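Local structure of methanol--corrinoid protein co-methyltransferase (Methanosarcina barkeri, 2I2X) at residues A[173-177]-A[178-182]; A[184-188]-A[189-193]; A[222-225]-A[226-229]; A[289-292]-A[293-297]. The protein catalyses, with bound zinc, the transfer of the methyl group of methanol to the cob(I)amide carried by its partner MtaC, a reaction of methanogenesis. All coordinates share one frame; numbering follows the deposited sequence.

Contact 1 (A[173-177]-A[178-182]); sequences DYAVL and RNDIP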
ATOM      1  N   ASP A 173       1.038  27.877 -13.586  1.00 13.27           N
ATOM      2  CA  ASP A 173       1.597  26.881 -14.513  1.00 14.06           C
ATOM      3  C   ASP A 173       2.651  27.467 -15.432  1.00 14.44           C
ATOM      4  O   ASP A 173       3.663  26.808 -15.723  1.00 14.66           O
ATOM      5  CB  ASP A 173       0.506  26.261 -15.360  1.00 14.32           C
ATOM      6  CG  ASP A 173      -0.306  25.224 -14.611  1.00 17.18           C
ATOM      7  OD1 ASP A 173       0.164  24.657 -13.588  1.00 17.83           O
ATOM      8  OD2 ASP A 173      -1.438  24.966 -15.070  1.00 20.77           O
ATOM      9  N   TYR A 174       2.381  28.691 -15.908  1.00 14.33           N
ATOM     10  CA  TYR A 174       3.337  29.489 -16.653  1.00 14.31           C
ATOM     11  C   TYR A 174       4.548  29.866 -15.791  1.00 13.91           C
ATOM     12  O   TYR A 174       5.676  29.577 -16.174  1.00 14.52           O
ATOM     13  CB  TYR A 174       2.649  30.737 -17.258  1.00 15.41           C
ATOM     14  CG  TYR A 174       3.593  31.715 -17.932  1.00 16.04           C
ATOM     15  CD1 TYR A 174       4.077  32.822 -17.229  1.00 16.22           C
ATOM     16  CD2 TYR A 174       4.015  31.523 -19.264  1.00 16.65           C
ATOM     17  CE1 TYR A 174       4.953  33.727 -17.827  1.00 18.94           C
ATOM     18  CE2 TYR A 174       4.892  32.435 -19.891  1.00 17.34           C
ATOM     19  CZ  TYR A 174       5.357  33.540 -19.157  1.00 20.24           C
ATOM     20  OH  TYR A 174       6.223  34.477 -19.714  1.00 18.50           O
ATOM     21  N   ALA A 175       4.318  30.496 -14.635  1.00 13.16           N
ATOM     22  CA  ALA A 175       5.401  30.926 -13.733  1.00 12.26           C
ATOM     23  C   ALA A 175       6.325  29.800 -13.230  1.00 12.37           C
ATOM     24  O   ALA A 175       7.550  29.988 -13.170  1.00 12.08           O
ATOM     25  CB  ALA A 175       4.829  31.685 -12.556  1.00 12.37           C
ATOM     26  N   VAL A 176       5.749  28.647 -12.857  1.00 11.58           N
ATOM     27  CA  VAL A 176       6.550  27.578 -12.260  1.00 11.04           C
ATOM     28  C   VAL A 176       7.572  26.949 -13.217  1.00 12.29           C
ATOM     29  O   VAL A 176       8.576  26.413 -12.785  1.00 12.05           O
ATOM     30  CB  VAL A 176       5.680  26.494 -11.547  1.00 10.47           C
ATOM     31  CG1 VAL A 176       5.099  25.481 -12.520  1.00  6.09           C
ATOM     32  CG2 VAL A 176       6.489  25.836 -10.467  1.00  7.49           C
ATOM     33  N   LEU A 177       7.309  27.016 -14.515  1.00 13.67           N
ATOM     34  CA  LEU A 177       8.269  26.509 -15.496  1.00 14.79           C
ATOM     35  C   LEU A 177       9.414  27.499 -15.752  1.00 14.81           C
ATOM     36  O   LEU A 177      10.329  27.186 -16.500  1.00 14.77           O
ATOM     37  CB  LEU A 177       7.559  26.168 -16.810  1.00 14.86           C
ATOM     38  CG  LEU A 177       6.967  24.770 -17.066  1.00 16.93           C
ATOM     39  CD1 LEU A 177       7.029  23.807 -15.887  1.00 18.15           C
ATOM     40  CD2 LEU A 177       5.554  24.850 -17.604  1.00 19.07           C
ATOM     41  N   ARG A 178       9.376  28.675 -15.115  1.00 15.01           N
ATOM     42  CA  ARG A 178      10.278  29.768 -15.483  1.00 15.16           C
ATOM     43  C   ARG A 178      11.005  30.436 -14.347  1.00 15.52           C
ATOM     44  O   ARG A 178      11.636  31.472 -14.556  1.00 16.68           O
ATOM     45  CB  ARG A 178       9.527  30.830 -16.316  1.00 15.32           C
ATOM     46  CG  ARG A 178       8.905  30.223 -17.570  1.00 16.09           C
ATOM     47  CD  ARG A 178       8.022  31.132 -18.422  1.00 19.09           C
ATOM     48  NE  ARG A 178       7.827  30.442 -19.711  1.00 20.44           N
ATOM     49  CZ  ARG A 178       6.976  29.434 -19.920  1.00 20.20           C
ATOM     50  NH1 ARG A 178       6.160  29.000 -18.955  1.00 20.25           N
ATOM     51  NH2 ARG A 178       6.926  28.866 -21.109  1.00 20.32           N
ATOM     52  N   ASN A 179      10.964  29.860 -13.150  1.00 15.47           N
ATOM     53  CA  ASN A 179      11.574  30.509 -11.978  1.00 15.00           C
ATOM     54  C   ASN A 179      11.074  31.948 -11.817  1.00 15.21           C
ATOM     55  O   ASN A 179      11.800  32.835 -11.360  1.00 15.13           O
ATOM     56  CB  ASN A 179      13.099  30.443 -12.041  1.00 14.48           C
ATOM     57  CG  ASN A 179      13.634  28.999 -11.906  1.00 15.23           C
ATOM     58  OD1 ASN A 179      12.932  28.094 -11.435  1.00 15.92           O
ATOM     59  ND2 ASN A 179      14.875  28.789 -12.324  1.00 10.64           N
ATOM     60  N   ASP A 180       9.823  32.163 -12.210  1.00 15.05           N
ATOM     61  CA  ASP A 180       9.202  33.461 -12.074  1.00 15.30           C
ATOM     62  C   ASP A 180       8.592  33.540 -10.669  1.00 15.23           C
ATOM     63  O   ASP A 180       7.401  33.243 -10.445  1.00 15.08           O
ATOM     64  CB  ASP A 180       8.176  33.697 -13.194  1.00 15.47           C
ATOM     65  CG  ASP A 180       7.572  35.091 -13.149  1.00 18.25           C
ATOM     66  OD1 ASP A 180       7.864  35.859 -12.190  1.00 18.82           O
ATOM     67  OD2 ASP A 180       6.801  35.429 -14.082  1.00 22.44           O
ATOM     68  N   ILE A 181       9.436  33.917  -9.714  1.00 15.02           N
ATOM     69  CA  ILE A 181       9.024  34.011  -8.325  1.00 14.93           C
ATOM     70  C   ILE A 181       7.871  35.012  -8.070  1.00 14.93           C
ATOM     71  O   ILE A 181       6.865  34.652  -7.427  1.00 15.09           O
ATOM     72  CB  ILE A 181      10.201  34.327  -7.436  1.00 14.82           C
ATOM     73  CG1 ILE A 181      11.331  33.320  -7.671  1.00 15.24           C
ATOM     74  CG2 ILE A 181       9.749  34.360  -6.008  1.00 16.51           C
ATOM     75  CD1 ILE A 181      10.921  31.832  -7.721  1.00 15.07           C
ATOM     76  N   PRO A 182       7.990  36.259  -8.594  1.00 14.55           N
ATOM     77  CA  PRO A 182       6.857  37.186  -8.537  1.00 13.62           C
ATOM     78  C   PRO A 182       5.561  36.591  -9.111  1.00 13.25           C
ATOM     79  O   PRO A 182       4.480  36.824  -8.563  1.00 13.27           O
ATOM     80  CB  PRO A 182       7.342  38.364  -9.400  1.00 13.70           C
ATOM     81  CG  PRO A 182       8.823  38.350  -9.231  1.00 13.34           C
ATOM     82  CD  PRO A 182       9.160  36.884  -9.254  1.00 14.28           C
TER
HETATM   83  O   HOH W   1      10.059  27.888 -11.602  1.00 13.37           O

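Contact 2 (A[184-188]-A[189-193]); sequences LLYSI and GCLGS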
ATOM      1  N   LEU A 184       4.762  33.435  -9.110  1.00 11.46           N
ATOM      2  CA  LEU A 184       4.323  32.589  -8.007  1.00 10.77           C
ATOM      3  C   LEU A 184       3.541  33.380  -6.961  1.00  9.65           C
ATOM      4  O   LEU A 184       2.428  32.979  -6.603  1.00  8.58           O
ATOM      5  CB  LEU A 184       5.515  31.864  -7.371  1.00 11.09           C
ATOM      6  CG  LEU A 184       5.991  30.464  -7.806  1.00 11.87           C
ATOM      7  CD1 LEU A 184       5.453  29.943  -9.138  1.00  9.65           C
ATOM      8  CD2 LEU A 184       7.526  30.420  -7.776  1.00 11.76           C
ATOM      9  N   LEU A 185       4.124  34.491  -6.484  1.00  9.19           N
ATOM     10  CA  LEU A 185       3.457  35.406  -5.527  1.00  8.52           C
ATOM     11  C   LEU A 185       2.090  35.892  -6.003  1.00  8.66           C
ATOM     12  O   LEU A 185       1.115  35.943  -5.234  1.00  8.39           O
ATOM     13  CB  LEU A 185       4.330  36.614  -5.243  1.00  8.61           C
ATOM     14  CG  LEU A 185       4.373  37.215  -3.822  1.00  9.60           C
ATOM     15  CD1 LEU A 185       4.915  38.603  -3.839  1.00  7.86           C
ATOM     16  CD2 LEU A 185       3.031  37.198  -3.103  1.00  9.54           C
ATOM     17  N   TYR A 186       2.004  36.211  -7.288  1.00  8.34           N
ATOM     18  CA  TYR A 186       0.787  36.763  -7.815  1.00  9.03           C
ATOM     19  C   TYR A 186      -0.271  35.680  -7.972  1.00  8.80           C
ATOM     20  O   TYR A 186      -1.398  35.837  -7.474  1.00  9.51           O
ATOM     21  CB  TYR A 186       1.077  37.495  -9.135  1.00  9.11           C
ATOM     22  CG  TYR A 186      -0.111  38.100  -9.826  1.00 10.23           C
ATOM     23  CD1 TYR A 186      -0.836  39.147  -9.246  1.00 12.76           C
ATOM     24  CD2 TYR A 186      -0.482  37.677 -11.114  1.00 13.66           C
ATOM     25  CE1 TYR A 186      -1.922  39.757  -9.933  1.00 11.67           C
ATOM     26  CE2 TYR A 186      -1.574  38.271 -11.802  1.00 12.13           C
ATOM     27  CZ  TYR A 186      -2.268  39.301 -11.200  1.00 11.99           C
ATOM     28  OH  TYR A 186      -3.327  39.850 -11.861  1.00 12.64           O
ATOM     29  N   SER A 187       0.082  34.597  -8.666  1.00  8.21           N
ATOM     30  CA  SER A 187      -0.849  33.476  -8.889  1.00  8.08           C
ATOM     31  C   SER A 187      -1.407  32.885  -7.623  1.00  7.17           C
ATOM     32  O   SER A 187      -2.620  32.744  -7.478  1.00  7.10           O
ATOM     33  CB  SER A 187      -0.214  32.352  -9.728  1.00  8.05           C
ATOM     34  OG  SER A 187       1.047  32.002  -9.225  1.00  9.31           O
ATOM     35  N   ILE A 188      -0.527  32.583  -6.686  1.00  6.95           N
ATOM     36  CA  ILE A 188      -0.955  31.896  -5.474  1.00  7.37           C
ATOM     37  C   ILE A 188      -1.467  32.893  -4.435  1.00  7.46           C
ATOM     38  O   ILE A 188      -2.609  32.818  -3.964  1.00  7.73           O
ATOM     39  CB  ILE A 188       0.217  31.030  -4.852  1.00  7.40           C
ATOM     40  CG1 ILE A 188       0.829  30.083  -5.901  1.00  6.62           C
ATOM     41  CG2 ILE A 188      -0.250  30.320  -3.616  1.00  5.18           C
ATOM     42  CD1 ILE A 188       2.121  29.419  -5.446  1.00  4.08           C
ATOM     43  N   GLY A 189      -0.598  33.813  -4.057  1.00  7.78           N
ATOM     44  CA  GLY A 189      -0.936  34.807  -3.034  1.00  8.47           C
ATOM     45  C   GLY A 189      -2.076  35.741  -3.425  1.00  8.24           C
ATOM     46  O   GLY A 189      -2.968  35.969  -2.633  1.00  8.23           O
ATOM     47  N   CYS A 190      -2.078  36.256  -4.648  1.00  7.74           N
ATOM     48  CA  CYS A 190      -3.084  37.263  -4.986  1.00  7.56           C
ATOM     49  C   CYS A 190      -4.316  36.678  -5.663  1.00  7.42           C
ATOM     50  O   CYS A 190      -5.421  36.697  -5.094  1.00  5.33           O
ATOM     51  CB  CYS A 190      -2.451  38.402  -5.788  1.00  7.26           C
ATOM     52  SG  CYS A 190      -0.999  39.100  -4.902  1.00  8.07           S
ATOM     53  N   LEU A 191      -4.127  36.131  -6.866  1.00  8.10           N
ATOM     54  CA  LEU A 191      -5.264  35.620  -7.593  1.00  8.98           C
ATOM     55  C   LEU A 191      -5.906  34.540  -6.747  1.00  9.97           C
ATOM     56  O   LEU A 191      -7.116  34.609  -6.471  1.00 11.29           O
ATOM     57  CB  LEU A 191      -4.868  35.090  -8.950  1.00  8.98           C
ATOM     58  CG  LEU A 191      -4.161  36.026  -9.927  1.00 10.36           C
ATOM     59  CD1 LEU A 191      -3.884  35.267 -11.224  1.00  9.33           C
ATOM     60  CD2 LEU A 191      -4.961  37.320 -10.210  1.00 10.34           C
ATOM     61  N   GLY A 192      -5.096  33.583  -6.280  1.00 10.11           N
ATOM     62  CA  GLY A 192      -5.584  32.512  -5.412  1.00  9.68           C
ATOM     63  C   GLY A 192      -6.446  33.011  -4.270  1.00  9.83           C
ATOM     64  O   GLY A 192      -7.544  32.517  -4.046  1.00 10.28           O
ATOM     65  N   SER A 193      -5.944  33.985  -3.525  1.00 10.03           N
ATOM     66  CA  SER A 193      -6.673  34.503  -2.367  1.00 10.06           C
ATOM     67  C   SER A 193      -8.038  35.135  -2.741  1.00 10.42           C
ATOM     68  O   SER A 193      -9.045  34.966  -2.034  1.00  9.99           O
ATOM     69  CB  SER A 193      -5.789  35.506  -1.619  1.00 10.41           C
ATOM     70  OG  SER A 193      -4.695  34.861  -0.932  1.00  9.20           O
TER

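Contact 3 (A[222-225]-A[226-229]); sequences QANT and AMFI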
ATOM      1  N   GLN A 222      -1.425  24.310  -7.160  1.00  9.33           N
ATOM      2  CA  GLN A 222      -0.247  25.182  -7.302  1.00  8.92           C
ATOM      3  C   GLN A 222       0.904  24.644  -6.472  1.00  8.52           C
ATOM      4  O   GLN A 222       1.797  24.036  -7.030  1.00  9.22           O
ATOM      5  CB  GLN A 222      -0.558  26.664  -6.940  1.00  8.71           C
ATOM      6  CG  GLN A 222      -1.639  27.348  -7.830  1.00  8.87           C
ATOM      7  CD  GLN A 222      -2.223  28.621  -7.193  1.00  9.65           C
ATOM      8  OE1 GLN A 222      -2.468  28.670  -5.989  1.00  7.86           O
ATOM      9  NE2 GLN A 222      -2.437  29.643  -8.004  1.00  8.06           N
ATOM     10  N   ALA A 223       0.893  24.846  -5.156  1.00  7.46           N
ATOM     11  CA  ALA A 223       1.940  24.265  -4.317  1.00  7.81           C
ATOM     12  C   ALA A 223       2.261  22.727  -4.539  1.00  7.67           C
ATOM     13  O   ALA A 223       3.454  22.384  -4.670  1.00  6.90           O
ATOM     14  CB  ALA A 223       1.716  24.594  -2.841  1.00  7.49           C
ATOM     15  N   ASN A 224       1.259  21.834  -4.635  1.00  6.76           N
ATOM     16  CA  ASN A 224       1.622  20.424  -4.863  1.00  8.29           C
ATOM     17  C   ASN A 224       2.226  20.194  -6.248  1.00  8.46           C
ATOM     18  O   ASN A 224       3.161  19.392  -6.380  1.00  8.09           O
ATOM     19  CB  ASN A 224       0.530  19.370  -4.491  1.00  7.99           C
ATOM     20  CG  ASN A 224       0.208  19.335  -2.957  1.00  9.88           C
ATOM     21  OD1 ASN A 224       1.053  19.714  -2.090  1.00  8.01           O
ATOM     22  ND2 ASN A 224      -1.034  18.894  -2.623  1.00  7.91           N
ATOM     23  N   THR A 225       1.721  20.912  -7.262  1.00  8.86           N
ATOM     24  CA  THR A 225       2.306  20.853  -8.598  1.00  9.07           C
ATOM     25  C   THR A 225       3.790  21.236  -8.533  1.00  9.69           C
ATOM     26  O   THR A 225       4.653  20.545  -9.100  1.00  9.44           O
ATOM     27  CB  THR A 225       1.560  21.704  -9.672  1.00  9.56           C
ATOM     28  OG1 THR A 225       0.189  21.281  -9.811  1.00  7.83           O
ATOM     29  CG2 THR A 225       2.259  21.551 -11.058  1.00  8.49           C
ATOM     30  N   ALA A 226       4.097  22.296  -7.804  1.00  9.90           N
ATOM     31  CA  ALA A 226       5.494  22.669  -7.662  1.00 10.91           C
ATOM     32  C   ALA A 226       6.296  21.533  -7.006  1.00 11.61           C
ATOM     33  O   ALA A 226       7.410  21.229  -7.427  1.00 12.67           O
ATOM     34  CB  ALA A 226       5.625  23.961  -6.893  1.00 10.44           C
ATOM     35  N   MET A 227       5.727  20.888  -5.990  1.00 12.28           N
ATOM     36  CA  MET A 227       6.419  19.824  -5.270  1.00 12.81           C
ATOM     37  C   MET A 227       6.622  18.588  -6.140  1.00 13.45           C
ATOM     38  O   MET A 227       7.665  17.940  -6.078  1.00 13.45           O
ATOM     39  CB  MET A 227       5.638  19.442  -4.004  1.00 13.37           C
ATOM     40  CG  MET A 227       6.227  18.246  -3.241  1.00 12.36           C
ATOM     41  SD  MET A 227       5.425  17.933  -1.659  1.00 13.71           S
ATOM     42  CE  MET A 227       4.032  16.964  -2.204  1.00 10.98           C
ATOM     43  N   PHE A 228       5.629  18.269  -6.963  1.00 13.85           N
ATOM     44  CA  PHE A 228       5.706  17.064  -7.750  1.00 14.72           C
ATOM     45  C   PHE A 228       6.710  17.204  -8.884  1.00 14.74           C
ATOM     46  O   PHE A 228       7.491  16.290  -9.139  1.00 15.40           O
ATOM     47  CB  PHE A 228       4.324  16.617  -8.247  1.00 15.11           C
ATOM     48  CG  PHE A 228       4.311  15.207  -8.743  1.00 17.49           C
ATOM     49  CD1 PHE A 228       4.686  14.902 -10.064  1.00 18.98           C
ATOM     50  CD2 PHE A 228       3.978  14.148  -7.881  1.00 19.03           C
ATOM     51  CE1 PHE A 228       4.694  13.562 -10.525  1.00 18.26           C
ATOM     52  CE2 PHE A 228       3.985  12.813  -8.343  1.00 17.93           C
ATOM     53  CZ  PHE A 228       4.349  12.526  -9.657  1.00 17.22           C
ATOM     54  N   ILE A 229       6.690  18.352  -9.555  1.00 14.87           N
ATOM     55  CA  ILE A 229       7.740  18.724 -10.497  1.00 14.24           C
ATOM     56  C   ILE A 229       9.133  18.748  -9.827  1.00 13.58           C
ATOM     57  O   ILE A 229      10.116  18.346 -10.433  1.00 12.77           O
ATOM     58  CB  ILE A 229       7.480  20.120 -11.096  1.00 14.66           C
ATOM     59  CG1 ILE A 229       6.119  20.179 -11.809  1.00 14.96           C
ATOM     60  CG2 ILE A 229       8.612  20.502 -12.067  1.00 14.43           C
ATOM     61  CD1 ILE A 229       5.793  21.622 -12.337  1.00 16.01           C
TER

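Contact 4 (A[289-292]-A[293-297]); sequences KTST and CAHSD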
ATOM      1  N   LYS A 289       3.991   9.611   4.818  1.00  7.07           N
ATOM      2  CA  LYS A 289       4.525   8.268   4.617  1.00  7.30           C
ATOM      3  C   LYS A 289       3.478   7.216   4.209  1.00  6.94           C
ATOM      4  O   LYS A 289       3.835   6.240   3.537  1.00  7.49           O
ATOM      5  CB  LYS A 289       5.286   7.809   5.859  1.00  7.00           C
ATOM      6  CG  LYS A 289       4.424   7.365   7.007  1.00  8.64           C
ATOM      7  CD  LYS A 289       5.257   6.595   7.977  1.00 15.33           C
ATOM      8  CE  LYS A 289       4.664   6.576   9.369  1.00 18.62           C
ATOM      9  NZ  LYS A 289       5.698   6.061  10.347  1.00 18.00           N
ATOM     10  N   THR A 290       2.225   7.399   4.648  1.00  5.57           N
ATOM     11  CA  THR A 290       1.150   6.467   4.371  1.00  5.21           C
ATOM     12  C   THR A 290       0.221   6.969   3.246  1.00  5.23           C
ATOM     13  O   THR A 290      -0.940   6.536   3.118  1.00  4.71           O
ATOM     14  CB  THR A 290       0.378   6.087   5.640  1.00  5.20           C
ATOM     15  OG1 THR A 290       1.310   5.725   6.657  1.00  6.60           O
ATOM     16  CG2 THR A 290      -0.548   4.856   5.388  1.00  5.06           C
ATOM     17  N   SER A 291       0.752   7.857   2.409  1.00  5.37           N
ATOM     18  CA  SER A 291       0.050   8.244   1.162  1.00  5.84           C
ATOM     19  C   SER A 291       0.911   7.905  -0.058  1.00  5.38           C
ATOM     20  O   SER A 291       0.664   8.416  -1.153  1.00  6.25           O
ATOM     21  CB  SER A 291      -0.361   9.737   1.165  1.00  5.05           C
ATOM     22  OG  SER A 291       0.788  10.576   1.252  1.00  4.77           O
ATOM     23  N   THR A 292       1.904   7.044   0.122  1.00  4.74           N
ATOM     24  CA  THR A 292       2.815   6.692  -0.983  1.00  5.06           C
ATOM     25  C   THR A 292       2.130   5.995  -2.163  1.00  5.49           C
ATOM     26  O   THR A 292       2.681   5.983  -3.264  1.00  5.62           O
ATOM     27  CB  THR A 292       4.006   5.814  -0.506  1.00  5.46           C
ATOM     28  OG1 THR A 292       3.500   4.685   0.236  1.00  4.58           O
ATOM     29  CG2 THR A 292       4.970   6.633   0.365  1.00  3.51           C
ATOM     30  N   CYS A 293       0.961   5.390  -1.930  1.00  5.52           N
ATOM     31  CA  CYS A 293       0.110   4.872  -3.015  1.00  6.04           C
ATOM     32  C   CYS A 293      -0.246   5.951  -4.045  1.00  6.08           C
ATOM     33  O   CYS A 293      -0.458   5.665  -5.241  1.00  6.26           O
ATOM     34  CB  CYS A 293      -1.182   4.282  -2.443  1.00  6.10           C
ATOM     35  SG  CYS A 293      -1.879   5.231  -1.043  1.00  7.50           S
ATOM     36  N   ALA A 294      -0.316   7.193  -3.584  1.00  5.92           N
ATOM     37  CA  ALA A 294      -0.546   8.313  -4.488  1.00  5.93           C
ATOM     38  C   ALA A 294       0.746   8.971  -4.980  1.00  5.99           C
ATOM     39  O   ALA A 294       0.824   9.327  -6.154  1.00  6.20           O
ATOM     40  CB  ALA A 294      -1.470   9.339  -3.855  1.00  5.20           C
ATOM     41  N   HIS A 295       1.744   9.163  -4.113  1.00  5.76           N
ATOM     42  CA  HIS A 295       2.959   9.882  -4.530  1.00  6.30           C
ATOM     43  C   HIS A 295       4.015   9.845  -3.473  1.00  6.31           C
ATOM     44  O   HIS A 295       3.727   9.668  -2.313  1.00  6.14           O
ATOM     45  CB  HIS A 295       2.682  11.390  -4.865  1.00  6.53           C
ATOM     46  CG  HIS A 295       2.012  12.149  -3.751  1.00  6.75           C
ATOM     47  ND1 HIS A 295       2.707  12.681  -2.681  1.00  5.97           N
ATOM     48  CD2 HIS A 295       0.703  12.422  -3.522  1.00  5.59           C
ATOM     49  CE1 HIS A 295       1.859  13.254  -1.848  1.00  5.09           C
ATOM     50  NE2 HIS A 295       0.638  13.114  -2.334  1.00  5.63           N
ATOM     51  N   SER A 296       5.245  10.074  -3.910  1.00  7.01           N
ATOM     52  CA  SER A 296       6.422  10.186  -3.064  1.00  6.73           C
ATOM     53  C   SER A 296       6.463  11.589  -2.439  1.00  7.43           C
ATOM     54  O   SER A 296       6.013  12.576  -3.048  1.00  7.43           O
ATOM     55  CB  SER A 296       7.652   9.992  -3.951  1.00  5.30           C
ATOM     56  OG  SER A 296       8.793   9.730  -3.190  1.00  7.23           O
ATOM     57  N   ASP A 297       6.987  11.679  -1.218  1.00  8.08           N
ATOM     58  CA  ASP A 297       7.307  12.973  -0.617  1.00  8.05           C
ATOM     59  C   ASP A 297       8.487  12.888   0.312  1.00  8.28           C
ATOM     60  O   ASP A 297       9.008  11.807   0.617  1.00  9.26           O
ATOM     61  CB  ASP A 297       6.097  13.694   0.015  1.00  8.55           C
ATOM     62  CG  ASP A 297       5.686  13.148   1.377  1.00  7.31           C
ATOM     63  OD1 ASP A 297       6.530  13.052   2.280  1.00  5.18           O
ATOM     64  OD2 ASP A 297       4.472  12.904   1.569  1.00  7.23           O
TER

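Contact 1 (A[173-177]-A[178-182])
The Tyr174 ring and the Arg178 guanidinium lie almost parallel, their planes 8° apart. Tyr174 CE2 sits 3.4 Å above the guanidinium plane of Arg178, displaced toward its rim. Arg178 CD lies over a face of the Tyr174 ring as a CH-pi contact, 3.9 Å from its centroid. At the guanidinium edge, in its plane, Tyr174 O accepts from Arg178 NH1 at 2.9 Å. Tyr174 CG is anti to its own N (chi1 174°), which turns the ring so that the arginine crosses its face at about a right angle. The tyrosine hydroxyl is bonded to Glu450. Arg178 NE forms a salt bridge with Asp103 of a neighbouring chain. With an alanine in place of Arg178, the Tyr174 ring would probably lose the CD and guanidinium packing on this face, and Asp103 of the neighbouring chain its charged mate.

This is the C-terminal end of helix 169-176, joined by a tight turn to helix 181-210. Ala175 O accepts from Arg178 N at 3.0 Å and from Asp180 N at 3.3 Å, from opposite faces of its plane. Asn179 has left-handed backbone angles, as expected at such a helix end. The Asp180 to Ala175 bond has the six-to-one spacing of a Schellman motif, but Asn179 N stays 4.2 Å from Val176 O, so the five-to-two bond is missing. A water takes Asn179 N at 2.7 Å and lies next to Val176 O, in place of that bond. Asp180 then N-caps the next helix, OD1 taking the Gly183 amide; its OD2 is bonded to the Tyr447 hydroxyl.

Contact 2 (A[184-188]-A[189-193])
Tyr186 O is held by two amides, Leu191 N at 2.8 Å and Cys190 N at 2.9 Å. The Leu191 bond is the straighter, with 163° at the hydrogen, and it points nearly down the carbonyl bond. Cys190 N comes from above the carbonyl plane. This is a pi-type widening of helix 181-210. Gly192 N bonds Ser187 O with the same five-residue spacing. Tyr186 CG is anti to its N (chi1 179°), which carries the ring along the helix toward Leu191. Leu191 CG sits over one ring face, 4.0 Å from the Tyr186 centroid, as a CH-pi contact. Leu191 CD2 approaches Tyr186 CZ to 3.5 Å. Cys190 CB touches the ring at CD1. Phe439, Met440 and Cys443 of helix 436-450 also pack on Tyr186. A serine in place of Tyr186 would probably leave Leu191 without the ring it packs on and open a gap toward helix 436-450. Gly192 CA makes a CA-H...O contact with Ile188 O. At the next residue, Ser193 OG donates back one turn to Gly189 O at 2.7 Å.

Contact 3 (A[222-225]-A[226-229])
Helix 220-230 starts at the zinc ligand Cys220, and this contact spans most of its length. Four backbone bonds of the alpha-helical kind join the two halves: Ala226 N to Gln222 O, Met227 N to Ala223 O, Phe228 N to Asn224 O and Ile229 N to Thr225 O. The last is nearly straight, 169° at the hydrogen. Ile229 is tucked closely against this bond. Its CG1 lies beside its own backbone N (chi1 -58°), and CG1 comes within 3.1 Å of Thr225 O. Beyond it, Ile229 CD1 meets the Thr225 methyl CG2 at 3.8 Å. On another side of the helix, Asn224 and Met227 run side by side and point the same way. Met227 CE reaches to 4.1 Å from Asn224 OD1. The Asn224 amide is fixed at both ends. ND2 donates to the carbonyl of Cys269, another zinc ligand, and OD1 is bonded to Arg247. This residue is therefore a second-shell neighbour of the metal. Its side chain is about 4 Å from the zinc ion at the nearest atoms. Thr225 and Phe228 touch the bound cobamide. Thr225 and Ile229 also pack on Ile138 of a neighbouring chain. The helix thus links metal and corrinoid. It follows strand 213-216, and a site at the C-terminal ends of the strands is typical of a TIM barrel.

Contact 4 (A[289-292]-A[293-297])
With chi1 at 55°, the His295 ring folds back between its own N and carbonyl carbon, and its CE1 comes 4.2 Å from Ser291 OG. Cys293 is turned likewise (chi1 39°), which leaves SG 4.0 Å from the Ser291 carbonyl carbon. Both flank a tight turn whose hub is Ser291 O. Ala294 N donates to it at 2.9 Å, from above the carbonyl plane, and closes a beta turn. His295 N donates to Ser291 O at 3.2 Å, in the carbonyl plane, and closes an alpha turn. Thr292 CA makes a nearly straight CA-H...O contact with His295 O at 3.4 Å. The imidazole has a polar partner at each nitrogen. NE2 is bonded to Glu287, and ND1 makes a weak bond to Ser296 O. Ser291 OG is bonded to Gly288 O. Ala294 touches the bound cobamide, so the turn forms part of the corrinoid pocket. It belongs to the loop between parallel strands 285-287 and 309-311. Trp329 packs on Thr292 and Cys293. The Thr292 hydroxyl is bonded to Cys328 O of the second subunit, so the loop lies against helix 325-345 of its own chain, through Trp329, and against the same helix of the other.

How the contacts relate
Contacts 2, 3 and 4 are buried, while contact 1 is partly buried; contacts 1, 3 and 4 also touch other chains, contact 2 none. Contacts 1 and 2 share helix 181-210, contact 1 at its start and contact 2 further along. Contact 3 lies next to both: Val176 packs on Ala226 and Ile229, and Ile188 packs on Gln222. Phe228 meets His295, so contact 3 also reaches contact 4. Contact 4 stands about 15 Å from contact 1 and 17 Å from contact 2 at the nearest atoms. Charge marks contact 1, and a wide helical turn with apolar packing marks contact 2. Alpha-type backbone bonds near zinc mark contact 3, and a loop turn beside the cobamide makes contact 4.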